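Local coordinates for sniffer CG10964-PA (Drosophila melanogaster, PDB 1SNY), which probably reduces carbonyl compounds with NADPH as cofactor, as a Rossmann-fold member of the short-chain dehydrogenase/reductase family, at residues L33-V38 with E65-N70; A40-P45 with H71-I76; K151-N156 with G164-I169; M213-H218 with S247-K252. All coordinates share one frame; numbering follows the deposited sequence.

Contact 1 of 4, residues L33-V38 with E65-N70. With NAP (NADP nicotinamide-adenine-dinucleotide phosphate), chain B.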
# COMPACT_ATOMS: atom_id res chain seq x y z
N LEU A 33 -1.00 -20.52 9.54
CA LEU A 33 -2.43 -20.38 9.30
C LEU A 33 -2.96 -21.14 8.08
O LEU A 33 -4.10 -21.63 8.10
CB LEU A 33 -2.79 -18.89 9.18
CG LEU A 33 -2.32 -17.99 10.34
CD1 LEU A 33 -2.78 -16.56 10.11
CD2 LEU A 33 -2.87 -18.52 11.66
N GLY A 34 -2.15 -21.25 7.03
CA GLY A 34 -2.59 -21.97 5.85
C GLY A 34 -2.94 -23.40 6.21
O GLY A 34 -4.01 -23.90 5.88
N LEU A 35 -2.01 -24.05 6.90
CA LEU A 35 -2.19 -25.43 7.33
C LEU A 35 -3.31 -25.52 8.36
O LEU A 35 -4.09 -26.48 8.37
CB LEU A 35 -0.89 -25.95 7.95
CG LEU A 35 -0.90 -27.38 8.50
CD1 LEU A 35 -1.09 -28.37 7.36
CD2 LEU A 35 0.42 -27.64 9.22
N GLY A 36 -3.39 -24.51 9.23
CA GLY A 36 -4.41 -24.50 10.26
C GLY A 36 -5.79 -24.43 9.65
O GLY A 36 -6.73 -25.07 10.14
N LEU A 37 -5.92 -23.63 8.59
CA LEU A 37 -7.20 -23.47 7.91
C LEU A 37 -7.60 -24.78 7.25
O LEU A 37 -8.77 -25.16 7.29
CB LEU A 37 -7.11 -22.37 6.85
CG LEU A 37 -7.00 -20.92 7.34
CD1 LEU A 37 -6.81 -20.00 6.14
CD2 LEU A 37 -8.25 -20.53 8.11
N VAL A 38 -6.64 -25.45 6.62
CA VAL A 38 -6.92 -26.73 5.97
C VAL A 38 -7.57 -27.68 6.97
O VAL A 38 -8.66 -28.20 6.72
CB VAL A 38 -5.63 -27.39 5.44
CG1 VAL A 38 -5.95 -28.74 4.82
CG2 VAL A 38 -4.96 -26.49 4.42
N GLU A 65 1.27 -33.04 3.00
CA GLU A 65 1.35 -34.18 2.09
C GLU A 65 0.70 -35.40 2.75
O GLU A 65 0.16 -36.28 2.08
CB GLU A 65 2.81 -34.47 1.75
CG GLU A 65 3.02 -35.61 0.76
CD GLU A 65 2.19 -35.45 -0.50
OE1 GLU A 65 0.97 -35.72 -0.44
OE2 GLU A 65 2.76 -35.04 -1.53
N ASP A 66 0.77 -35.44 4.08
CA ASP A 66 0.20 -36.54 4.85
C ASP A 66 -1.31 -36.37 4.91
O ASP A 66 -2.06 -37.33 4.78
CB ASP A 66 0.79 -36.56 6.25
N LEU A 67 -1.76 -35.13 5.12
CA LEU A 67 -3.19 -34.84 5.19
C LEU A 67 -3.82 -35.21 3.85
O LEU A 67 -4.97 -35.64 3.80
CB LEU A 67 -3.42 -33.36 5.46
CG LEU A 67 -3.06 -32.81 6.84
CD1 LEU A 67 -3.26 -31.31 6.86
CD2 LEU A 67 -3.92 -33.47 7.91
N ALA A 68 -3.05 -35.03 2.78
CA ALA A 68 -3.51 -35.34 1.43
C ALA A 68 -3.71 -36.84 1.27
O ALA A 68 -4.73 -37.30 0.74
CB ALA A 68 -2.51 -34.83 0.41
N LYS A 69 -2.72 -37.61 1.72
CA LYS A 69 -2.77 -39.06 1.63
C LYS A 69 -3.89 -39.65 2.47
O LYS A 69 -4.20 -40.83 2.36
CB LYS A 69 -1.42 -39.66 2.06
CG LYS A 69 -0.28 -39.31 1.12
CD LYS A 69 0.98 -40.08 1.47
CE LYS A 69 2.06 -39.88 0.41
NZ LYS A 69 3.28 -40.68 0.71
N ASN A 70 -4.51 -38.82 3.31
CA ASN A 70 -5.60 -39.27 4.17
C ASN A 70 -6.93 -38.63 3.79
O ASN A 70 -8.00 -39.11 4.18
CB ASN A 70 -5.28 -38.97 5.63
CG ASN A 70 -4.35 -39.99 6.25
OD1 ASN A 70 -3.31 -40.32 5.68
ND2 ASN A 70 -4.72 -40.49 7.42
PA NAP B . 4.13 -18.18 7.98
O1A NAP B . 5.38 -17.58 7.71
O2A NAP B . 3.89 -19.29 8.99
O5B NAP B . 3.50 -18.73 6.62
C5B NAP B . 3.59 -17.93 5.41
C4B NAP B . 3.08 -18.95 4.34
O4B NAP B . 3.12 -18.22 3.03
C3B NAP B . 4.01 -20.18 4.10
O3B NAP B . 3.15 -21.29 3.79
C2B NAP B . 4.88 -19.72 2.95
O2B NAP B . 5.53 -20.74 2.20
C1B NAP B . 3.89 -18.92 2.08
N9A NAP B . 4.64 -18.07 1.17
C8A NAP B . 5.49 -17.01 1.37
N7A NAP B . 6.00 -16.50 0.26
C5A NAP B . 5.43 -17.28 -0.74
C6A NAP B . 5.59 -17.23 -2.13
N6A NAP B . 6.37 -16.36 -2.84
N1A NAP B . 4.88 -18.17 -2.89
C2A NAP B . 4.04 -19.12 -2.27
N3A NAP B . 3.87 -19.20 -0.90
C4A NAP B . 4.59 -18.26 -0.17
O3 NAP B . 3.10 -17.06 8.39
PN NAP B . 1.59 -17.09 8.84
O1N NAP B . 1.46 -16.57 10.21
O2N NAP B . 1.11 -18.47 8.60
O5D NAP B . 0.94 -16.02 7.87
C5D NAP B . -0.30 -16.35 7.15
C4D NAP B . -0.93 -15.05 6.67
O4D NAP B . -1.51 -14.34 7.80
C3D NAP B . 0.05 -14.03 6.01
O3D NAP B . -0.56 -13.40 4.86
C2D NAP B . 0.34 -13.06 7.15
O2D NAP B . 0.81 -11.80 6.72
C1D NAP B . -0.97 -12.98 7.83
N1N NAP B . -0.96 -12.65 9.28
C2N NAP B . -0.35 -13.43 10.30
C3N NAP B . -0.44 -12.96 11.62
C7N NAP B . 0.20 -13.76 12.76
O7N NAP B . 0.07 -13.30 13.88
N7N NAP B . 0.84 -14.88 12.53
C4N NAP B . -1.16 -11.72 11.94
C5N NAP B . -1.75 -10.99 10.88
C6N NAP B . -1.66 -11.44 9.54
P2B NAP B . 7.03 -21.30 2.55
O1X NAP B . 6.85 -22.29 3.71
O2X NAP B . 7.40 -21.95 1.26
O3X NAP B . 7.88 -20.10 2.96

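Contact 2 of 4, residues A40-P45 with H71-I76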
# COMPACT_ATOMS: atom_id res chain seq x y z
N ALA A 40 -8.99 -27.05 9.86
CA ALA A 40 -10.27 -26.55 10.34
C ALA A 40 -11.37 -26.76 9.30
O ALA A 40 -12.52 -26.99 9.65
CB ALA A 40 -10.16 -25.07 10.68
N LEU A 41 -11.00 -26.69 8.02
CA LEU A 41 -11.96 -26.88 6.95
C LEU A 41 -12.45 -28.32 6.96
O LEU A 41 -13.63 -28.60 6.74
CB LEU A 41 -11.33 -26.55 5.60
CG LEU A 41 -11.12 -25.06 5.32
CD1 LEU A 41 -10.22 -24.88 4.11
CD2 LEU A 41 -12.47 -24.40 5.09
N LEU A 42 -11.52 -29.24 7.23
CA LEU A 42 -11.84 -30.66 7.28
C LEU A 42 -12.77 -30.99 8.45
O LEU A 42 -13.74 -31.73 8.29
CB LEU A 42 -10.54 -31.47 7.42
CG LEU A 42 -9.55 -31.33 6.27
CD1 LEU A 42 -8.29 -32.13 6.56
CD2 LEU A 42 -10.19 -31.80 4.97
N ASN A 43 -12.48 -30.43 9.62
CA ASN A 43 -13.29 -30.69 10.81
C ASN A 43 -14.73 -30.22 10.65
O ASN A 43 -15.56 -30.45 11.53
CB ASN A 43 -12.69 -30.02 12.04
CG ASN A 43 -11.24 -30.40 12.26
OD1 ASN A 43 -10.83 -31.53 12.02
ND2 ASN A 43 -10.45 -29.44 12.75
N LEU A 44 -15.03 -29.55 9.54
CA LEU A 44 -16.38 -29.05 9.30
C LEU A 44 -17.32 -30.22 9.01
O LEU A 44 -16.93 -31.19 8.36
CB LEU A 44 -16.38 -28.09 8.11
CG LEU A 44 -15.56 -26.81 8.28
CD1 LEU A 44 -15.54 -26.04 6.97
CD2 LEU A 44 -16.16 -25.96 9.39
N PRO A 45 -18.57 -30.13 9.49
CA PRO A 45 -19.52 -31.22 9.23
C PRO A 45 -19.60 -31.51 7.74
O PRO A 45 -19.57 -32.67 7.32
CB PRO A 45 -20.83 -30.68 9.80
CG PRO A 45 -20.68 -29.19 9.64
CD PRO A 45 -19.25 -28.97 10.07
N HIS A 71 -6.87 -37.54 3.03
CA HIS A 71 -8.08 -36.85 2.60
C HIS A 71 -7.99 -36.55 1.11
O HIS A 71 -7.21 -35.69 0.68
CB HIS A 71 -8.25 -35.56 3.40
CG HIS A 71 -8.28 -35.76 4.89
ND1 HIS A 71 -7.14 -36.00 5.63
CD2 HIS A 71 -9.31 -35.77 5.77
CE1 HIS A 71 -7.47 -36.14 6.90
NE2 HIS A 71 -8.78 -36.01 7.01
N SER A 72 -8.78 -37.28 0.32
CA SER A 72 -8.78 -37.12 -1.13
C SER A 72 -9.41 -35.82 -1.62
O SER A 72 -9.21 -35.43 -2.77
CB SER A 72 -9.47 -38.32 -1.78
OG SER A 72 -10.79 -38.48 -1.29
N ASN A 73 -10.19 -35.16 -0.77
CA ASN A 73 -10.80 -33.90 -1.17
C ASN A 73 -9.72 -32.82 -1.23
O ASN A 73 -9.92 -31.73 -1.78
CB ASN A 73 -11.92 -33.49 -0.21
CG ASN A 73 -11.46 -33.37 1.23
OD1 ASN A 73 -10.70 -34.20 1.72
ND2 ASN A 73 -11.94 -32.34 1.92
N ILE A 74 -8.55 -33.14 -0.69
CA ILE A 74 -7.42 -32.22 -0.70
C ILE A 74 -6.67 -32.37 -2.02
O ILE A 74 -6.41 -33.48 -2.47
CB ILE A 74 -6.44 -32.52 0.47
CG1 ILE A 74 -7.12 -32.23 1.81
CG2 ILE A 74 -5.17 -31.68 0.32
CD1 ILE A 74 -6.23 -32.47 3.03
N HIS A 75 -6.33 -31.24 -2.63
CA HIS A 75 -5.59 -31.23 -3.90
C HIS A 75 -4.36 -30.35 -3.70
O HIS A 75 -4.49 -29.16 -3.41
CB HIS A 75 -6.45 -30.64 -5.02
CG HIS A 75 -7.70 -31.42 -5.31
ND1 HIS A 75 -7.71 -32.54 -6.11
CD2 HIS A 75 -8.98 -31.24 -4.90
CE1 HIS A 75 -8.94 -33.02 -6.19
NE2 HIS A 75 -9.73 -32.25 -5.46
N ILE A 76 -3.18 -30.93 -3.86
CA ILE A 76 -1.96 -30.16 -3.69
C ILE A 76 -1.43 -29.65 -5.03
O ILE A 76 -1.20 -30.43 -5.96
CB ILE A 76 -0.86 -31.00 -3.01
CG1 ILE A 76 -1.37 -31.51 -1.66
CG2 ILE A 76 0.40 -30.15 -2.82
CD1 ILE A 76 -0.35 -32.32 -0.88

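Contact 3 of 4, residues K151-N156 with G164-I169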
# COMPACT_ATOMS: atom_id res chain seq x y z
N LYS A 151 -18.01 -18.10 -12.46
CA LYS A 151 -18.80 -19.28 -12.80
C LYS A 151 -19.47 -19.80 -11.54
O LYS A 151 -20.65 -20.17 -11.56
CB LYS A 151 -17.91 -20.38 -13.39
CG LYS A 151 -17.38 -20.05 -14.78
CD LYS A 151 -16.55 -21.19 -15.34
CE LYS A 151 -16.03 -20.85 -16.72
NZ LYS A 151 -15.19 -21.94 -17.28
N ALA A 152 -18.73 -19.80 -10.43
CA ALA A 152 -19.26 -20.27 -9.16
C ALA A 152 -20.36 -19.33 -8.69
O ALA A 152 -21.38 -19.77 -8.17
CB ALA A 152 -18.16 -20.35 -8.11
N ALA A 153 -20.14 -18.03 -8.88
CA ALA A 153 -21.12 -17.02 -8.47
C ALA A 153 -22.41 -17.19 -9.26
O ALA A 153 -23.50 -17.03 -8.72
CB ALA A 153 -20.56 -15.62 -8.68
N LYS A 154 -22.28 -17.51 -10.54
CA LYS A 154 -23.44 -17.71 -11.41
C LYS A 154 -24.14 -19.01 -11.06
O LYS A 154 -25.37 -19.06 -10.95
CB LYS A 154 -23.00 -17.73 -12.87
CG LYS A 154 -24.12 -18.01 -13.87
CD LYS A 154 -25.21 -16.95 -13.82
CE LYS A 154 -26.30 -17.22 -14.86
NZ LYS A 154 -27.40 -16.21 -14.79
N ALA A 155 -23.36 -20.07 -10.86
CA ALA A 155 -23.91 -21.38 -10.53
C ALA A 155 -24.72 -21.34 -9.24
O ALA A 155 -25.60 -22.16 -9.03
CB ALA A 155 -22.79 -22.40 -10.41
N ASN A 156 -24.42 -20.36 -8.39
CA ASN A 156 -25.10 -20.22 -7.11
C ASN A 156 -25.79 -18.87 -7.00
O ASN A 156 -25.95 -18.34 -5.90
CB ASN A 156 -24.09 -20.38 -5.97
CG ASN A 156 -23.43 -21.75 -5.97
OD1 ASN A 156 -24.05 -22.75 -5.62
ND2 ASN A 156 -22.16 -21.80 -6.36
N GLY A 164 -20.44 -19.43 0.33
CA GLY A 164 -21.24 -20.46 -0.30
C GLY A 164 -21.46 -20.17 -1.77
O GLY A 164 -21.77 -21.07 -2.55
N ARG A 165 -21.29 -18.91 -2.16
CA ARG A 165 -21.47 -18.50 -3.55
C ARG A 165 -20.10 -18.27 -4.19
O ARG A 165 -19.59 -19.13 -4.91
CB ARG A 165 -22.32 -17.22 -3.61
CG ARG A 165 -22.73 -16.80 -5.01
CD ARG A 165 -23.86 -15.76 -4.98
NE ARG A 165 -24.16 -15.27 -6.32
CZ ARG A 165 -25.12 -14.40 -6.60
NH1 ARG A 165 -25.89 -13.92 -5.64
NH2 ARG A 165 -25.30 -14.00 -7.86
N ALA A 166 -19.50 -17.11 -3.93
CA ALA A 166 -18.18 -16.78 -4.46
C ALA A 166 -17.56 -15.69 -3.60
O ALA A 166 -18.23 -14.72 -3.21
CB ALA A 166 -18.30 -16.31 -5.90
N ALA A 167 -16.27 -15.82 -3.31
CA ALA A 167 -15.60 -14.83 -2.47
C ALA A 167 -14.09 -14.90 -2.51
O ALA A 167 -13.50 -15.95 -2.74
CB ALA A 167 -16.07 -14.99 -1.02
N ILE A 168 -13.48 -13.74 -2.28
CA ILE A 168 -12.03 -13.64 -2.22
C ILE A 168 -11.73 -13.16 -0.81
O ILE A 168 -12.19 -12.08 -0.41
CB ILE A 168 -11.47 -12.59 -3.19
CG1 ILE A 168 -11.75 -13.01 -4.63
CG2 ILE A 168 -9.97 -12.40 -2.94
CD1 ILE A 168 -11.51 -11.90 -5.65
N ILE A 169 -10.99 -13.95 -0.04
CA ILE A 169 -10.65 -13.54 1.31
C ILE A 169 -9.16 -13.24 1.31
O ILE A 169 -8.33 -14.12 1.06
CB ILE A 169 -10.90 -14.65 2.35
CG1 ILE A 169 -12.31 -15.22 2.21
CG2 ILE A 169 -10.69 -14.07 3.76
CD1 ILE A 169 -13.41 -14.26 2.58

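Contact 4 of 4, residues M213-H218 with S247-K252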
# COMPACT_ATOMS: atom_id res chain seq x y z
N MSE A 213 -17.95 -11.67 -3.23
CA MSE A 213 -17.56 -10.99 -2.00
C MSE A 213 -16.04 -10.91 -1.82
O MSE A 213 -15.32 -11.86 -2.13
CB MSE A 213 -18.18 -11.74 -0.81
CG MSE A 213 -17.96 -11.09 0.56
SE MSE A 213 -18.85 -12.07 1.97
CE MSE A 213 -17.44 -13.33 2.39
N CYS A 214 -15.55 -9.76 -1.35
CA CYS A 214 -14.13 -9.61 -1.09
C CYS A 214 -13.95 -8.92 0.25
O CYS A 214 -14.53 -7.87 0.50
CB CYS A 214 -13.42 -8.81 -2.18
SG CYS A 214 -11.60 -8.80 -1.93
N VAL A 215 -13.15 -9.54 1.11
CA VAL A 215 -12.92 -8.97 2.42
C VAL A 215 -11.49 -9.20 2.85
O VAL A 215 -10.86 -10.19 2.45
CB VAL A 215 -13.83 -9.61 3.50
CG1 VAL A 215 -15.30 -9.53 3.08
CG2 VAL A 215 -13.41 -11.06 3.73
N SER A 216 -10.97 -8.28 3.65
CA SER A 216 -9.64 -8.43 4.22
C SER A 216 -9.90 -8.95 5.62
O SER A 216 -10.84 -8.50 6.29
CB SER A 216 -8.92 -7.08 4.32
OG SER A 216 -8.44 -6.67 3.05
N LEU A 217 -9.09 -9.89 6.06
CA LEU A 217 -9.30 -10.44 7.39
C LEU A 217 -8.01 -10.56 8.18
O LEU A 217 -7.00 -11.06 7.68
CB LEU A 217 -10.01 -11.81 7.27
CG LEU A 217 -10.43 -12.53 8.56
CD1 LEU A 217 -11.69 -13.34 8.30
CD2 LEU A 217 -9.30 -13.42 9.06
N HIS A 218 -8.05 -10.07 9.41
CA HIS A 218 -6.92 -10.15 10.32
C HIS A 218 -7.21 -11.39 11.16
O HIS A 218 -8.26 -11.48 11.79
CB HIS A 218 -6.88 -8.90 11.21
CG HIS A 218 -5.93 -9.01 12.36
ND1 HIS A 218 -4.58 -9.23 12.19
CD2 HIS A 218 -6.13 -8.94 13.70
CE1 HIS A 218 -3.99 -9.29 13.38
NE2 HIS A 218 -4.92 -9.12 14.31
N SER A 247 -17.54 -18.10 7.15
CA SER A 247 -18.76 -18.85 6.88
C SER A 247 -20.00 -18.02 7.20
O SER A 247 -21.10 -18.34 6.75
CB SER A 247 -18.77 -20.14 7.68
OG SER A 247 -20.00 -20.82 7.52
N LYS A 248 -19.83 -16.96 7.98
CA LYS A 248 -20.96 -16.11 8.34
C LYS A 248 -20.93 -14.75 7.66
O LYS A 248 -21.86 -13.96 7.81
CB LYS A 248 -21.02 -15.94 9.86
N LEU A 249 -19.87 -14.48 6.91
CA LEU A 249 -19.74 -13.20 6.22
C LEU A 249 -20.76 -13.10 5.09
O LEU A 249 -20.97 -14.05 4.34
CB LEU A 249 -18.32 -13.04 5.65
CG LEU A 249 -17.18 -13.01 6.67
CD1 LEU A 249 -15.84 -12.99 5.95
CD2 LEU A 249 -17.32 -11.79 7.58
N GLY A 250 -21.38 -11.93 4.97
CA GLY A 250 -22.38 -11.72 3.93
C GLY A 250 -22.19 -10.40 3.21
O GLY A 250 -21.18 -9.72 3.42
N GLU A 251 -23.16 -10.03 2.39
CA GLU A 251 -23.11 -8.79 1.61
C GLU A 251 -22.86 -7.54 2.44
O GLU A 251 -22.23 -6.59 1.96
CB GLU A 251 -24.39 -8.62 0.80
CG GLU A 251 -24.30 -7.52 -0.25
CD GLU A 251 -25.44 -7.54 -1.25
OE1 GLU A 251 -25.82 -8.65 -1.69
OE2 GLU A 251 -25.93 -6.46 -1.62
N LYS A 252 -23.34 -7.53 3.67
CA LYS A 252 -23.17 -6.37 4.54
C LYS A 252 -21.71 -6.12 4.90
O LYS A 252 -21.32 -4.97 5.12
CB LYS A 252 -23.99 -6.55 5.82
CG LYS A 252 -25.49 -6.57 5.58
CD LYS A 252 -26.26 -6.56 6.89
CE LYS A 252 -27.76 -6.54 6.65
NZ LYS A 252 -28.14 -5.42 5.76

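Contact 1 of 4, residues L33-V38 with E65-N70
The backbone N-H of Leu-33 reaches the cofactor: Leu-33 N lies 3.1 Å from O2N, an oxygen of the phosphate on the nicotinamide side of NADP, in a bond bent to 143° at the hydrogen. The side chain of the same residue turns to the adjoining ribose, and Leu-33 CD1 comes to 3.4 Å from the ring oxygen O4D. Farther along the helix, two apolar side chains leave the cofactor behind and meet the helix of 65-70. Leu-67 projects across the gap with CG anti to its carbonyl carbon (chi1 -69°), and its CD1 is the atom that does the touching. That methyl lies 3.7 Å from Leu-35 CD1 and 4.2 Å from Val-38 CG1, so one branch of Leu-67 meets side chains one helical turn apart. The interface is small and purely apolar, and Ile-74 of strand 74-78 touches both Val-38 and Leu-67 and ties the two helices to the sheet. Gly-34 is the last glycine of the TGxxxGxG sequence; the whole arrangement is the dinucleotide-binding start of a Rossmann fold, with the first helix presenting its N-terminal end to the pyrophosphate.

Contact 2 of 4, residues A40-P45 with H71-I76
In this Rossmann fold the chain comes off helix 62-70 and passes through a type I turn, His-71 to Ile-74, into strand 74-78; the contact is where that turn meets the end of helix 32-42. Leu-42 does all the reaching from the helix, and its two methyls have different main partners. Leu-42 CD1 sits almost squarely over the His-71 imidazole, 3.9 Å from the ring centroid and only 8° off the normal, a CH-pi contact with one face of the ring. The same methyl also meets Ile-74 CD1, at 4.1 Å. The other branch, Leu-42 CD2, lies 3.6 Å from Asn-73 ND2, against the amide. With chi1 at 57°, Asn-73 holds its CG between its own N and carbonyl carbon, and this swings the amide back toward the helix. The polar atoms have partners elsewhere: His-71 ND1 is hydrogen-bonded to Leu-67 O, which fixes the imidazole to the helix just before the turn, and Asn-73 ND2 is bonded to Pro-48 O. The turn itself is closed by Ile-74 N to His-71 O, 3.2 Å. Leu-42 also packs on Leu-51 of strand 50-55, the neighbour of strand 74-78 in the sheet, while on another flank of helix 32-42 Ala-40 and Leu-41 lie against Val-243 of helix 235-248.

Contact 3 of 4, residues K151-N156 with G164-I169
The guanidinium of Arg-165 has the carbonyl oxygen of Asn-156 over one face and that of Ala-153 at its edge, near the plane. This is the C-terminal end of helix 124-155, where a beta-alpha-beta crossover of the Rossmann fold turns back toward strand 167-171. Arg-165 NE donates to Ala-153 O at 3.0 Å; the bond is bent, 145° at the hydrogen, and the acceptor is tilted 24° out of the guanidinium plane. The arginine gets there by lying extended, with CG anti to its backbone N (chi1 -172°), so that its methylene groups run along the helix end. Asn-156 O is 3.4 Å from Arg-165 CD, and Asn-156 CB packs against Arg-165 CG. A positive group beside carbonyls at the end of a helix is probably favoured by the helix dipole. Asn-156, the first residue to leave helical geometry, turns its amide back on the last turn: Asn-156 ND2 donates to Ala-152 O at 2.8 Å, with the acceptor again tilted from the plane of the amide. The backbone N-H of Asn-156 reaches that same oxygen weakly. Ahead of the strand, Arg-165 O is hydrogen-bonded to Asn-104 ND2 and faces the methyl of Ala-152, while Arg-165 NH1 has a weak bond to Gln-159 O in the intervening loop. Where the backbones draw closest, two small residues meet methyl to methyl: Ala-153 CB lies 3.6 Å from Ala-166 CB.

Contact 4 of 4, residues M213-H218 with S247-K252
Met-213, deposited as selenomethionine, and Leu-249 cross at about a right angle, the first coming from strand 213-217 and the second from the chain that leaves helix 235-248. Met-213 starts with CG anti to its backbone N and then bends at chi3 (88°), which carries its terminal methyl to the leucine. Met-213 CE ends up 3.4 Å from Leu-249 CB, tighter than usual for two carbons, and 3.9 Å from Leu-249 CD1. The selenium lies alongside the backbone instead: Met-213 SE is 3.6 Å from Gly-250 O and nearly as close to the carbonyl oxygen of Leu-249. Two residues along the strand, on the same face, Val-215 meets the leucine obliquely, its CG2 at 3.8 Å from Leu-249 CD1. That delta methyl thus touches both strand residues, and no hydrogen bond joins the two segments. The packing is part of the beta-alpha-beta unit made by strand 213-217, helix 235-248 and strand 257-258. Beside it in the sheet, strand 167-171 sends Ala-167 against Met-213 and Ile-169 against Val-215, while Cys-214, pointing to the other face, lies on Thr-200 and Leu-203 of helix 187-207.

In the fold
Contacts 1 and 2 follow one another along helix 32-42, their centres 8 Å apart, and they touch where Ile-74 CD1 packs at 3.5 Å from Leu-67 O. Contacts 3 and 4 lie toward the other edge of the same parallel sheet, centres 13 Å apart, joined by strand pairing: Ile-168 N to Met-213 O at 2.6 Å and Ala-166 O to Met-213 N at 3.1 Å, both probable hydrogen bonds. Contact 1 is about 23 Å from each of them, centre to centre. Its Leu-33 N is hydrogen-bonded to NADP; the side chain of Val-215 in contact 4 is about 13 Å from the cofactor, although His-218, just past the end of strand 213-217, touches it.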